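Local structure of probable fatty acyl-CoA transferase Rv3272 (Mycobacterium tuberculosis, 5YX6) at residues A[66-72]-A[376-381]; A[127-133]-A[201-207]; A[146-150]-A[171-175]; A[152-156]-A[210-214]. The protein binds fatty acyl-CoAs of varied chain length, palmitoyl-CoA most tightly, and probably acts in fatty acid metabolism as a family III CoA transferase. All blocks are in the same frame, centred on the assembly; numbering follows the deposited sequence.

Interaction 1: A[66-72]-A[376-381]; sequences FLPNNRG and VTDPPP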
loop_
_atom_site.group_PDB
_atom_site.type_symbol
_atom_site.label_atom_id
_atom_site.label_comp_id
_atom_site.label_asym_id
_atom_site.label_seq_id
_atom_site.Cartn_x
_atom_site.Cartn_y
_atom_site.Cartn_z
ATOM N N PHE A 66 12.299 -14.932 -0.971
ATOM C CA PHE A 66 12.623 -15.180 0.428
ATOM C C PHE A 66 13.591 -14.161 1.049
ATOM O O PHE A 66 13.333 -13.617 2.119
ATOM C CB PHE A 66 13.214 -16.583 0.599
ATOM C CG PHE A 66 13.546 -16.919 2.024
ATOM C CD1 PHE A 66 12.548 -17.335 2.894
ATOM C CD2 PHE A 66 14.838 -16.778 2.507
ATOM C CE1 PHE A 66 12.831 -17.632 4.213
ATOM C CE2 PHE A 66 15.134 -17.069 3.821
ATOM C CZ PHE A 66 14.126 -17.499 4.683
ATOM N N LEU A 67 14.703 -13.907 0.374
ATOM C CA LEU A 67 15.789 -13.132 0.970
ATOM C C LEU A 67 15.443 -11.698 1.426
ATOM O O LEU A 67 15.838 -11.292 2.524
ATOM C CB LEU A 67 16.973 -13.076 -0.000
ATOM C CG LEU A 67 18.206 -12.364 0.562
ATOM C CD1 LEU A 67 19.347 -13.364 0.696
ATOM C CD2 LEU A 67 18.617 -11.197 -0.298
ATOM N N PRO A 68 14.717 -10.919 0.601
ATOM C CA PRO A 68 14.533 -9.522 1.023
ATOM C C PRO A 68 13.673 -9.317 2.278
ATOM O O PRO A 68 13.842 -8.300 2.942
ATOM C CB PRO A 68 13.844 -8.875 -0.185
ATOM C CG PRO A 68 14.089 -9.785 -1.322
ATOM C CD PRO A 68 14.150 -11.159 -0.739
ATOM N N ASN A 69 12.784 -10.250 2.606
ATOM C CA ASN A 69 11.860 -10.024 3.712
ATOM C C ASN A 69 12.099 -10.896 4.958
ATOM O O ASN A 69 11.221 -10.999 5.817
ATOM C CB ASN A 69 10.415 -10.221 3.242
ATOM C CG ASN A 69 9.981 -9.190 2.213
ATOM O OD1 ASN A 69 10.403 -8.035 2.245
ATOM N ND2 ASN A 69 9.101 -9.600 1.317
ATOM N N ASN A 70 13.270 -11.519 5.065
ATOM C CA ASN A 70 13.565 -12.359 6.227
ATOM C C ASN A 70 14.953 -12.128 6.802
ATOM O O ASN A 70 15.500 -12.982 7.485
ATOM C CB ASN A 70 13.391 -13.832 5.858
ATOM C CG ASN A 70 11.984 -14.145 5.450
ATOM O OD1 ASN A 70 11.101 -14.288 6.286
ATOM N ND2 ASN A 70 11.749 -14.179 4.154
ATOM N N ARG A 71 15.524 -10.967 6.522
ATOM C CA ARG A 71 16.822 -10.617 7.061
ATOM C C ARG A 71 16.719 -10.325 8.556
ATOM O O ARG A 71 15.775 -9.675 9.004
ATOM C CB ARG A 71 17.396 -9.428 6.293
ATOM C CG ARG A 71 17.631 -9.733 4.821
ATOM C CD ARG A 71 17.847 -8.495 3.982
ATOM N NE ARG A 71 16.669 -7.629 3.988
ATOM C CZ ARG A 71 16.577 -6.485 4.656
ATOM N NH1 ARG A 71 15.462 -5.772 4.602
ATOM N NH2 ARG A 71 17.599 -6.057 5.382
ATOM N N GLY A 72 17.659 -10.855 9.333
ATOM C CA GLY A 72 17.718 -10.560 10.753
ATOM C C GLY A 72 16.689 -11.349 11.534
ATOM O O GLY A 72 16.517 -11.145 12.734
ATOM N N VAL A 376 18.355 -3.515 9.023
ATOM C CA VAL A 376 19.215 -4.516 9.638
ATOM C C VAL A 376 20.189 -5.019 8.574
ATOM O O VAL A 376 19.848 -5.086 7.390
ATOM C CB VAL A 376 18.396 -5.688 10.266
ATOM C CG1 VAL A 376 17.862 -6.642 9.205
ATOM C CG2 VAL A 376 19.238 -6.439 11.281
ATOM N N THR A 377 21.421 -5.306 8.984
ATOM C CA THR A 377 22.448 -5.759 8.046
ATOM C C THR A 377 22.536 -7.285 7.970
ATOM O O THR A 377 22.987 -7.822 6.958
ATOM C CB THR A 377 23.845 -5.214 8.423
ATOM O OG1 THR A 377 24.066 -5.381 9.833
ATOM C CG2 THR A 377 23.959 -3.740 8.075
ATOM N N ASP A 378 22.101 -7.967 9.033
ATOM C CA ASP A 378 22.125 -9.428 9.110
ATOM C C ASP A 378 21.464 -10.097 7.914
ATOM O O ASP A 378 20.483 -9.591 7.371
ATOM C CB ASP A 378 21.434 -9.936 10.386
ATOM C CG ASP A 378 21.970 -9.296 11.651
ATOM O OD1 ASP A 378 23.075 -8.710 11.621
ATOM O OD2 ASP A 378 21.274 -9.380 12.687
ATOM N N PRO A 379 22.011 -11.246 7.502
ATOM C CA PRO A 379 21.418 -12.077 6.461
ATOM C C PRO A 379 20.203 -12.823 7.001
ATOM O O PRO A 379 19.971 -12.841 8.213
ATOM C CB PRO A 379 22.544 -13.049 6.122
ATOM C CG PRO A 379 23.252 -13.221 7.420
ATOM C CD PRO A 379 23.218 -11.869 8.073
ATOM N N PRO A 380 19.422 -13.433 6.108
ATOM C CA PRO A 380 18.362 -14.326 6.578
ATOM C C PRO A 380 18.945 -15.516 7.334
ATOM O O PRO A 380 20.094 -15.881 7.083
ATOM C CB PRO A 380 17.682 -14.776 5.286
ATOM C CG PRO A 380 18.694 -14.526 4.215
ATOM C CD PRO A 380 19.438 -13.314 4.643
ATOM N N PRO A 381 18.167 -16.105 8.253
ATOM C CA PRO A 381 18.574 -17.337 8.942
ATOM C C PRO A 381 18.551 -18.547 8.008
ATOM O O PRO A 381 17.734 -18.589 7.090
ATOM C CB PRO A 381 17.509 -17.497 10.031
ATOM C CG PRO A 381 16.277 -16.883 9.412
ATOM C CD PRO A 381 16.797 -15.697 8.616
HETATM O O HOH W 1 16.399 -4.139 6.756
#
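The proline-rich loop 376-381 packs on 66-72 mainly through apolar and backbone contacts. Pro380 has the largest covered area in the contact. Its ring touches two side chains that both leave the backbone with chi1 in the t well: Phe66, whose CE2 is 3.7 Å from Pro380 CB, and Leu67, whose CD1 is 3.8 Å from Pro380 CG. Arg71, with an m, t, m course over chi1 to chi3, folds back over its own segment, so that Arg71 NE donates to Pro68 O at 3.1 Å, while Arg71 NH2 reaches a water at 2.6 Å that also accepts from Val376 N. Asn70, in the m rotamer, turns inward as well, and Asn70 ND2 bonds Phe66 O at 2.6 Å. Gly72 adopts a positive phi, and a CB there would crowd Val376 CG1. Gly72 N donates to Pro379 O at 3.2 Å and 175°. Arg71 also packs on strands 350-353 and 360-363, and Val376 on helix 23-33. Because proline nitrogens cannot donate, the three consecutive prolines offer carbonyls and ring carbons: one straight backbone bond and a CA-H...O contact from Pro380 CA to Asn70 O (3.3 Å) supplement the apolar packing.

Interaction 2: A[127-133]-A[201-207]; sequences YARLTAY and VVQVAMY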
loop_
_atom_site.group_PDB
_atom_site.type_symbol
_atom_site.label_atom_id
_atom_site.label_comp_id
_atom_site.label_asym_id
_atom_site.label_seq_id
_atom_site.Cartn_x
_atom_site.Cartn_y
_atom_site.Cartn_z
ATOM N N TYR A 127 -2.416 -11.524 19.029
ATOM C CA TYR A 127 -2.606 -12.530 17.989
ATOM C C TYR A 127 -3.030 -11.866 16.682
ATOM O O TYR A 127 -4.064 -11.221 16.635
ATOM C CB TYR A 127 -3.658 -13.546 18.439
ATOM C CG TYR A 127 -3.588 -14.892 17.764
ATOM C CD1 TYR A 127 -4.047 -15.067 16.462
ATOM C CD2 TYR A 127 -3.094 -15.998 18.440
ATOM C CE1 TYR A 127 -3.997 -16.308 15.851
ATOM C CE2 TYR A 127 -3.037 -17.237 17.839
ATOM C CZ TYR A 127 -3.490 -17.390 16.548
ATOM O OH TYR A 127 -3.435 -18.633 15.955
ATOM N N ALA A 128 -2.233 -12.011 15.630
ATOM C CA ALA A 128 -2.511 -11.318 14.375
ATOM C C ALA A 128 -2.714 -12.272 13.194
ATOM O O ALA A 128 -1.863 -13.115 12.927
ATOM C CB ALA A 128 -1.385 -10.324 14.070
ATOM N N ARG A 129 -3.836 -12.127 12.490
ATOM C CA ARG A 129 -4.186 -13.002 11.364
ATOM C C ARG A 129 -4.265 -12.269 10.024
ATOM O O ARG A 129 -4.982 -11.276 9.884
ATOM C CB ARG A 129 -5.511 -13.709 11.639
ATOM C CG ARG A 129 -5.664 -14.104 13.096
ATOM C CD ARG A 129 -6.837 -15.025 13.336
ATOM N NE ARG A 129 -6.592 -16.370 12.829
ATOM C CZ ARG A 129 -7.330 -17.423 13.149
ATOM N NH1 ARG A 129 -7.039 -18.617 12.648
ATOM N NH2 ARG A 129 -8.350 -17.282 13.985
ATOM N N LEU A 130 -3.509 -12.760 9.048
ATOM C CA LEU A 130 -3.559 -12.242 7.683
ATOM C C LEU A 130 -4.185 -13.269 6.738
ATOM O O LEU A 130 -3.694 -14.388 6.631
ATOM C CB LEU A 130 -2.160 -11.859 7.209
ATOM C CG LEU A 130 -2.030 -11.346 5.775
ATOM C CD1 LEU A 130 -2.874 -10.113 5.567
ATOM C CD2 LEU A 130 -0.574 -11.034 5.470
ATOM N N THR A 131 -5.293 -12.917 6.092
ATOM C CA THR A 131 -5.904 -13.833 5.127
ATOM C C THR A 131 -6.063 -13.164 3.761
ATOM O O THR A 131 -5.840 -11.962 3.627
ATOM C CB THR A 131 -7.289 -14.339 5.599
ATOM O OG1 THR A 131 -8.229 -13.260 5.586
ATOM C CG2 THR A 131 -7.204 -14.942 6.991
ATOM N N ALA A 132 -6.440 -13.942 2.749
ATOM C CA ALA A 132 -6.708 -13.388 1.422
ATOM C C ALA A 132 -8.036 -12.640 1.369
ATOM O O ALA A 132 -8.099 -11.514 0.879
ATOM C CB ALA A 132 -6.688 -14.489 0.367
ATOM N N TYR A 133 -9.093 -13.265 1.878
ATOM C CA TYR A 133 -10.444 -12.747 1.688
ATOM C C TYR A 133 -11.248 -12.524 2.973
ATOM O O TYR A 133 -12.407 -12.116 2.904
ATOM C CB TYR A 133 -11.231 -13.684 0.780
ATOM C CG TYR A 133 -10.665 -13.837 -0.610
ATOM C CD1 TYR A 133 -10.820 -12.838 -1.561
ATOM C CD2 TYR A 133 -9.989 -14.990 -0.978
ATOM C CE1 TYR A 133 -10.306 -12.988 -2.844
ATOM C CE2 TYR A 133 -9.475 -15.152 -2.259
ATOM C CZ TYR A 133 -9.633 -14.152 -3.183
ATOM O OH TYR A 133 -9.114 -14.317 -4.448
ATOM N N VAL A 201 -6.847 -9.279 19.533
ATOM C CA VAL A 201 -6.789 -10.073 18.310
ATOM C C VAL A 201 -6.962 -9.174 17.085
ATOM O O VAL A 201 -7.957 -8.453 16.952
ATOM C CB VAL A 201 -7.851 -11.172 18.272
ATOM C CG1 VAL A 201 -7.735 -11.935 16.963
ATOM C CG2 VAL A 201 -7.700 -12.102 19.486
ATOM N N VAL A 202 -6.001 -9.257 16.178
ATOM C CA VAL A 202 -5.943 -8.382 15.033
ATOM C C VAL A 202 -6.140 -9.181 13.734
ATOM O O VAL A 202 -5.589 -10.273 13.584
ATOM C CB VAL A 202 -4.596 -7.629 15.039
ATOM C CG1 VAL A 202 -4.265 -7.095 13.689
ATOM C CG2 VAL A 202 -4.626 -6.523 16.076
ATOM N N GLN A 203 -6.939 -8.650 12.810
ATOM C CA GLN A 203 -7.198 -9.341 11.545
ATOM C C GLN A 203 -7.068 -8.388 10.360
ATOM O O GLN A 203 -7.598 -7.275 10.375
ATOM C CB GLN A 203 -8.582 -10.001 11.551
ATOM C CG GLN A 203 -8.699 -11.157 12.536
ATOM C CD GLN A 203 -10.092 -11.773 12.587
ATOM O OE1 GLN A 203 -10.974 -11.285 13.295
ATOM N NE2 GLN A 203 -10.287 -12.865 11.850
ATOM N N VAL A 204 -6.331 -8.826 9.347
ATOM C CA VAL A 204 -6.138 -8.048 8.130
ATOM C C VAL A 204 -6.398 -8.927 6.911
ATOM O O VAL A 204 -5.801 -9.995 6.777
ATOM C CB VAL A 204 -4.714 -7.471 8.045
ATOM C CG1 VAL A 204 -4.497 -6.773 6.703
ATOM C CG2 VAL A 204 -4.458 -6.517 9.187
ATOM N N ALA A 205 -7.317 -8.501 6.048
ATOM C CA ALA A 205 -7.601 -9.221 4.802
ATOM C C ALA A 205 -7.013 -8.488 3.595
ATOM O O ALA A 205 -7.164 -7.268 3.464
ATOM C CB ALA A 205 -9.090 -9.414 4.629
ATOM N N MET A 206 -6.321 -9.229 2.732
ATOM C CA MET A 206 -5.727 -8.646 1.534
ATOM C C MET A 206 -6.801 -7.999 0.667
ATOM O O MET A 206 -6.596 -6.930 0.079
ATOM C CB MET A 206 -4.957 -9.699 0.739
ATOM C CG MET A 206 -3.551 -10.002 1.265
ATOM S SD MET A 206 -2.837 -11.500 0.523
ATOM C CE MET A 206 -2.780 -11.045 -1.206
ATOM N N TYR A 207 -7.954 -8.648 0.597
ATOM C CA TYR A 207 -9.074 -8.096 -0.138
ATOM C C TYR A 207 -9.473 -6.721 0.393
ATOM O O TYR A 207 -9.691 -5.787 -0.387
ATOM C CB TYR A 207 -10.257 -9.052 -0.081
ATOM C CG TYR A 207 -11.466 -8.591 -0.864
ATOM C CD1 TYR A 207 -11.510 -8.720 -2.247
ATOM C CD2 TYR A 207 -12.581 -8.079 -0.216
ATOM C CE1 TYR A 207 -12.622 -8.324 -2.966
ATOM C CE2 TYR A 207 -13.694 -7.681 -0.926
ATOM C CZ TYR A 207 -13.710 -7.812 -2.297
ATOM O OH TYR A 207 -14.817 -7.419 -3.005
HETATM O O HOH W 2 -8.225 -11.694 7.885
#
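Backbone hydrogen bonding dominates here, in the alternating pattern of a parallel ladder. Val202 N donates to Tyr127 O and Val202 O accepts from Arg129 N, both at 2.8 Å; Val204 N then donates to Arg129 O (2.8 Å) and Val204 O accepts from Thr131 N (3.0 Å). Met206 N to Thr131 O (2.9 Å) ends the ladder, and on the very next residue Tyr207 N bonds Ala132 O (2.9 Å) as helix 206-213 starts after the N-cap Ala205. These are neighbouring strands of the parallel sheet in the large Rossmann-fold domain; 201-205 is outermost within the chain, but Val202 and Gln203 pair with an antiparallel strand of the second subunit. Apolar contacts follow the register: Ala128 and Leu130 share a face with Val202 and Val204, with Leu130 CD1 3.9 Å from Val204 CG1. Among polar side chains, Arg129 and Tyr127 look elsewhere, to Glu101 and Glu109 in salt bridges and to Leu113 O, whereas Thr131 OG1, bonded to Gly134 N, shares a water with Val204 O, which that water reaches weakly.

Interaction 3: A[146-150]-A[171-175]; sequences DLVVA and FQLVD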
loop_
_atom_site.group_PDB
_atom_site.type_symbol
_atom_site.label_atom_id
_atom_site.label_comp_id
_atom_site.label_asym_id
_atom_site.label_seq_id
_atom_site.Cartn_x
_atom_site.Cartn_y
_atom_site.Cartn_z
ATOM N N ASP A 146 -1.771 -12.574 -4.823
ATOM C CA ASP A 146 -1.849 -11.152 -5.198
ATOM C C ASP A 146 -2.682 -10.912 -6.458
ATOM O O ASP A 146 -3.636 -10.129 -6.458
ATOM C CB ASP A 146 -0.427 -10.585 -5.384
ATOM C CG ASP A 146 -0.411 -9.087 -5.735
ATOM O OD1 ASP A 146 -0.648 -8.722 -6.912
ATOM O OD2 ASP A 146 -0.169 -8.268 -4.815
ATOM N N LEU A 147 -2.305 -11.605 -7.527
ATOM C CA LEU A 147 -2.881 -11.416 -8.854
ATOM C C LEU A 147 -4.404 -11.629 -8.887
ATOM O O LEU A 147 -5.135 -10.871 -9.514
ATOM C CB LEU A 147 -2.172 -12.363 -9.830
ATOM C CG LEU A 147 -2.466 -12.337 -11.322
ATOM C CD1 LEU A 147 -1.198 -12.715 -12.080
ATOM C CD2 LEU A 147 -3.577 -13.302 -11.644
ATOM N N VAL A 148 -4.877 -12.659 -8.201
ATOM C CA VAL A 148 -6.292 -12.997 -8.220
ATOM C C VAL A 148 -7.101 -12.103 -7.282
ATOM O O VAL A 148 -8.228 -11.724 -7.592
ATOM C CB VAL A 148 -6.501 -14.483 -7.848
ATOM C CG1 VAL A 148 -7.973 -14.811 -7.759
ATOM C CG2 VAL A 148 -5.867 -15.356 -8.897
ATOM N N VAL A 149 -6.535 -11.799 -6.115
ATOM C CA VAL A 149 -7.170 -10.879 -5.175
ATOM C C VAL A 149 -7.308 -9.468 -5.777
ATOM O O VAL A 149 -8.349 -8.827 -5.640
ATOM C CB VAL A 149 -6.378 -10.805 -3.845
ATOM C CG1 VAL A 149 -6.923 -9.693 -2.945
ATOM C CG2 VAL A 149 -6.396 -12.156 -3.143
ATOM N N ALA A 150 -6.256 -9.005 -6.450
ATOM C CA ALA A 150 -6.269 -7.704 -7.133
ATOM C C ALA A 150 -7.398 -7.607 -8.159
ATOM O O ALA A 150 -8.119 -6.610 -8.214
ATOM C CB ALA A 150 -4.929 -7.456 -7.813
ATOM N N PHE A 171 3.145 -5.766 -10.795
ATOM C CA PHE A 171 3.876 -5.834 -9.525
ATOM C C PHE A 171 2.895 -6.149 -8.399
ATOM O O PHE A 171 1.679 -6.038 -8.579
ATOM C CB PHE A 171 4.686 -4.553 -9.246
ATOM C CG PHE A 171 3.886 -3.284 -9.310
ATOM C CD1 PHE A 171 3.238 -2.795 -8.187
ATOM C CD2 PHE A 171 3.803 -2.565 -10.495
ATOM C CE1 PHE A 171 2.501 -1.630 -8.245
ATOM C CE2 PHE A 171 3.075 -1.394 -10.560
ATOM C CZ PHE A 171 2.424 -0.920 -9.434
ATOM N N GLN A 172 3.426 -6.591 -7.263
ATOM C CA GLN A 172 2.593 -7.199 -6.231
ATOM C C GLN A 172 2.172 -6.150 -5.220
ATOM O O GLN A 172 2.643 -6.151 -4.074
ATOM C CB GLN A 172 3.330 -8.346 -5.527
ATOM C CG GLN A 172 3.554 -9.599 -6.376
ATOM C CD GLN A 172 4.532 -9.369 -7.517
ATOM O OE1 GLN A 172 5.733 -9.205 -7.292
ATOM N NE2 GLN A 172 4.021 -9.332 -8.744
ATOM N N LEU A 173 1.279 -5.259 -5.641
ATOM C CA LEU A 173 0.931 -4.119 -4.814
ATOM C C LEU A 173 0.073 -4.541 -3.631
ATOM O O LEU A 173 0.171 -3.959 -2.556
ATOM C CB LEU A 173 0.202 -3.048 -5.628
ATOM C CG LEU A 173 -1.241 -3.352 -6.028
ATOM C CD1 LEU A 173 -2.058 -2.081 -6.130
ATOM C CD2 LEU A 173 -1.274 -4.117 -7.337
ATOM N N VAL A 174 -0.750 -5.560 -3.824
ATOM C CA VAL A 174 -1.669 -5.979 -2.775
ATOM C C VAL A 174 -0.925 -6.687 -1.638
ATOM O O VAL A 174 -1.217 -6.462 -0.463
ATOM C CB VAL A 174 -2.776 -6.882 -3.344
ATOM C CG1 VAL A 174 -3.586 -7.511 -2.226
ATOM C CG2 VAL A 174 -3.678 -6.075 -4.254
ATOM N N ASP A 175 0.045 -7.521 -2.000
ATOM C CA ASP A 175 0.956 -8.136 -1.039
ATOM C C ASP A 175 1.709 -7.108 -0.207
ATOM O O ASP A 175 1.677 -7.142 1.015
ATOM C CB ASP A 175 1.980 -9.020 -1.755
ATOM C CG ASP A 175 1.442 -10.393 -2.090
ATOM O OD1 ASP A 175 0.334 -10.724 -1.629
ATOM O OD2 ASP A 175 2.143 -11.153 -2.797
HETATM O O HOH W 3 0.483 -13.663 -3.397
#
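A buried carboxylate serving the first turn of another helix of the same chain is the striking feature: Asp146 OD2 accepts from Asp175 N at 2.9 Å and 164°, and more weakly from Val174 N, also at 2.9 Å. Helix 173-196 has Gln172, the centre of an inverse gamma turn, at its N-cap position, yet the acceptor for these early amides comes from helix 146-152. The t rotamer of Asp146 carries its carboxylate across to them. Asp175 is the inferred catalytic nucleophile, and its backbone NH is the donor of the stronger bond. The two like-charged carboxylates are close but not bonded to each other; a water accepting from Asp146 N (2.9 Å) donates to Asp175 OD2 (3.1 Å). Val174 supplies the apolar side, with Val174 CG1 4.1 Å from Val149 CG1 and Val174 CG2 4.0 Å from Ala150 CB. Helix 206-213 packs against the same valine through Met206 and Ala210, while Tyr133, just beyond strand 126-131, covers Val148 and Val149; Leu173 meets Leu173 of the second subunit.

Interaction 4: A[152-156]-A[210-214]; sequences EAGMT and AVGLQ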
loop_
_atom_site.group_PDB
_atom_site.type_symbol
_atom_site.label_atom_id
_atom_site.label_comp_id
_atom_site.label_asym_id
_atom_site.label_seq_id
_atom_site.Cartn_x
_atom_site.Cartn_y
_atom_site.Cartn_z
ATOM N N GLU A 152 -10.091 -9.642 -8.394
ATOM C CA GLU A 152 -11.399 -9.859 -7.805
ATOM C C GLU A 152 -11.882 -8.584 -7.086
ATOM O O GLU A 152 -13.090 -8.339 -6.988
ATOM C CB GLU A 152 -11.369 -11.076 -6.866
ATOM C CG GLU A 152 -12.746 -11.488 -6.368
ATOM C CD GLU A 152 -12.805 -12.911 -5.821
ATOM O OE1 GLU A 152 -11.773 -13.621 -5.819
ATOM O OE2 GLU A 152 -13.902 -13.323 -5.395
ATOM N N ALA A 153 -10.938 -7.769 -6.609
ATOM C CA ALA A 153 -11.262 -6.492 -5.948
ATOM C C ALA A 153 -11.436 -5.309 -6.920
ATOM O O ALA A 153 -11.661 -4.169 -6.495
ATOM C CB ALA A 153 -10.205 -6.155 -4.930
ATOM N N GLY A 154 -11.265 -5.556 -8.214
ATOM C CA GLY A 154 -11.567 -4.528 -9.192
ATOM C C GLY A 154 -10.416 -3.768 -9.827
ATOM O O GLY A 154 -10.650 -2.817 -10.568
ATOM N N MET A 155 -9.183 -4.200 -9.584
ATOM C CA MET A 155 -8.021 -3.402 -9.971
ATOM C C MET A 155 -7.674 -3.426 -11.460
ATOM O O MET A 155 -6.711 -2.780 -11.874
ATOM C CB MET A 155 -6.800 -3.841 -9.166
ATOM C CG MET A 155 -6.881 -3.414 -7.716
ATOM S SD MET A 155 -5.429 -3.873 -6.762
ATOM C CE MET A 155 -5.620 -2.769 -5.357
ATOM N N THR A 156 -8.470 -4.124 -12.266
ATOM C CA THR A 156 -8.255 -4.141 -13.711
ATOM C C THR A 156 -9.135 -3.099 -14.396
ATOM O O THR A 156 -9.011 -2.875 -15.599
ATOM C CB THR A 156 -8.538 -5.556 -14.354
ATOM O OG1 THR A 156 -9.941 -5.859 -14.315
ATOM C CG2 THR A 156 -7.758 -6.669 -13.652
ATOM N N ALA A 210 -7.034 -4.129 -0.657
ATOM C CA ALA A 210 -7.157 -3.819 -2.077
ATOM C C ALA A 210 -8.335 -2.892 -2.331
ATOM O O ALA A 210 -8.213 -1.917 -3.074
ATOM C CB ALA A 210 -7.307 -5.089 -2.893
ATOM N N VAL A 211 -9.465 -3.199 -1.698
ATOM C CA VAL A 211 -10.643 -2.340 -1.756
ATOM C C VAL A 211 -10.265 -0.951 -1.249
ATOM O O VAL A 211 -10.581 0.060 -1.873
ATOM C CB VAL A 211 -11.813 -2.931 -0.927
ATOM C CG1 VAL A 211 -12.846 -1.870 -0.607
ATOM C CG2 VAL A 211 -12.458 -4.114 -1.662
ATOM N N GLY A 212 -9.551 -0.916 -0.129
ATOM C CA GLY A 212 -9.104 0.335 0.450
ATOM C C GLY A 212 -8.247 1.170 -0.481
ATOM O O GLY A 212 -8.397 2.381 -0.534
ATOM N N LEU A 213 -7.347 0.529 -1.215
ATOM C CA LEU A 213 -6.500 1.247 -2.166
ATOM C C LEU A 213 -7.291 1.921 -3.293
ATOM O O LEU A 213 -6.826 2.899 -3.864
ATOM C CB LEU A 213 -5.447 0.301 -2.756
ATOM C CG LEU A 213 -4.424 -0.243 -1.746
ATOM C CD1 LEU A 213 -3.504 -1.256 -2.415
ATOM C CD2 LEU A 213 -3.602 0.888 -1.110
ATOM N N GLN A 214 -8.487 1.413 -3.579
ATOM C CA GLN A 214 -9.333 1.936 -4.648
ATOM C C GLN A 214 -10.548 2.690 -4.112
ATOM O O GLN A 214 -11.532 2.885 -4.826
ATOM C CB GLN A 214 -9.843 0.798 -5.535
ATOM C CG GLN A 214 -8.835 -0.236 -5.955
ATOM C CD GLN A 214 -9.524 -1.459 -6.530
ATOM O OE1 GLN A 214 -9.813 -1.513 -7.730
ATOM N NE2 GLN A 214 -9.795 -2.447 -5.682
#
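Small side chains allow close approach, and the heart of this contact is an alanine pair, with Ala153 CB 3.7 Å from Ala210 CB. Met155 extends over helix 206-213 through t values of chi2 and chi3, bringing Met155 CE 3.8 Å from Ala210 CB and 3.9 Å from Leu213 CD1. Val174 touches both Met155 and Ala210, so the apolar cluster is shared by helices 173-196 and 206-213 and the turn after helix 146-152. Outside it, helix 146-152 ends in a Schellman motif at Gly154, whose positive phi would jam a CB against the preceding carbonyl. At the polar edge lies Gln214, the residue between helices 206-213 and 215-222 and the N-cap of the latter. Gln214 NE2 donates both to Ala153 O at 2.7 Å and to Ala210 O at 3.1 Å, and Gln214 OE1 accepts from Trp335 of the second subunit. One buried amide thus serves a helix terminus, a helix junction and the homodimer contact, and Gln214 contributes to all three.

Overall arrangement
Followed from the N terminus, the chain shows how nested and crossing contacts organise the fold. Segment 66-72 meets 376-381, some 300 residues later, so interaction 1 closes a loop that encloses the other three and brings the C-terminal region back to the Rossmann domain. Within it, strand 127-131 meets 201-207 in interaction 2, and interaction 3 closes the shorter 146-175 loop inside that span. Interaction 4, joining 152-156 to 210-214, crosses both 2 and 3. These three touch one another: Met206 packs on Asp175, Tyr133 OH lies 3.1 Å from Glu152 OE1, and Met155 packs on Leu173. The outermost strand of the chain's own sheet, the inferred nucleophile and the dimer interface are thereby linked, while interaction 1 stands apart.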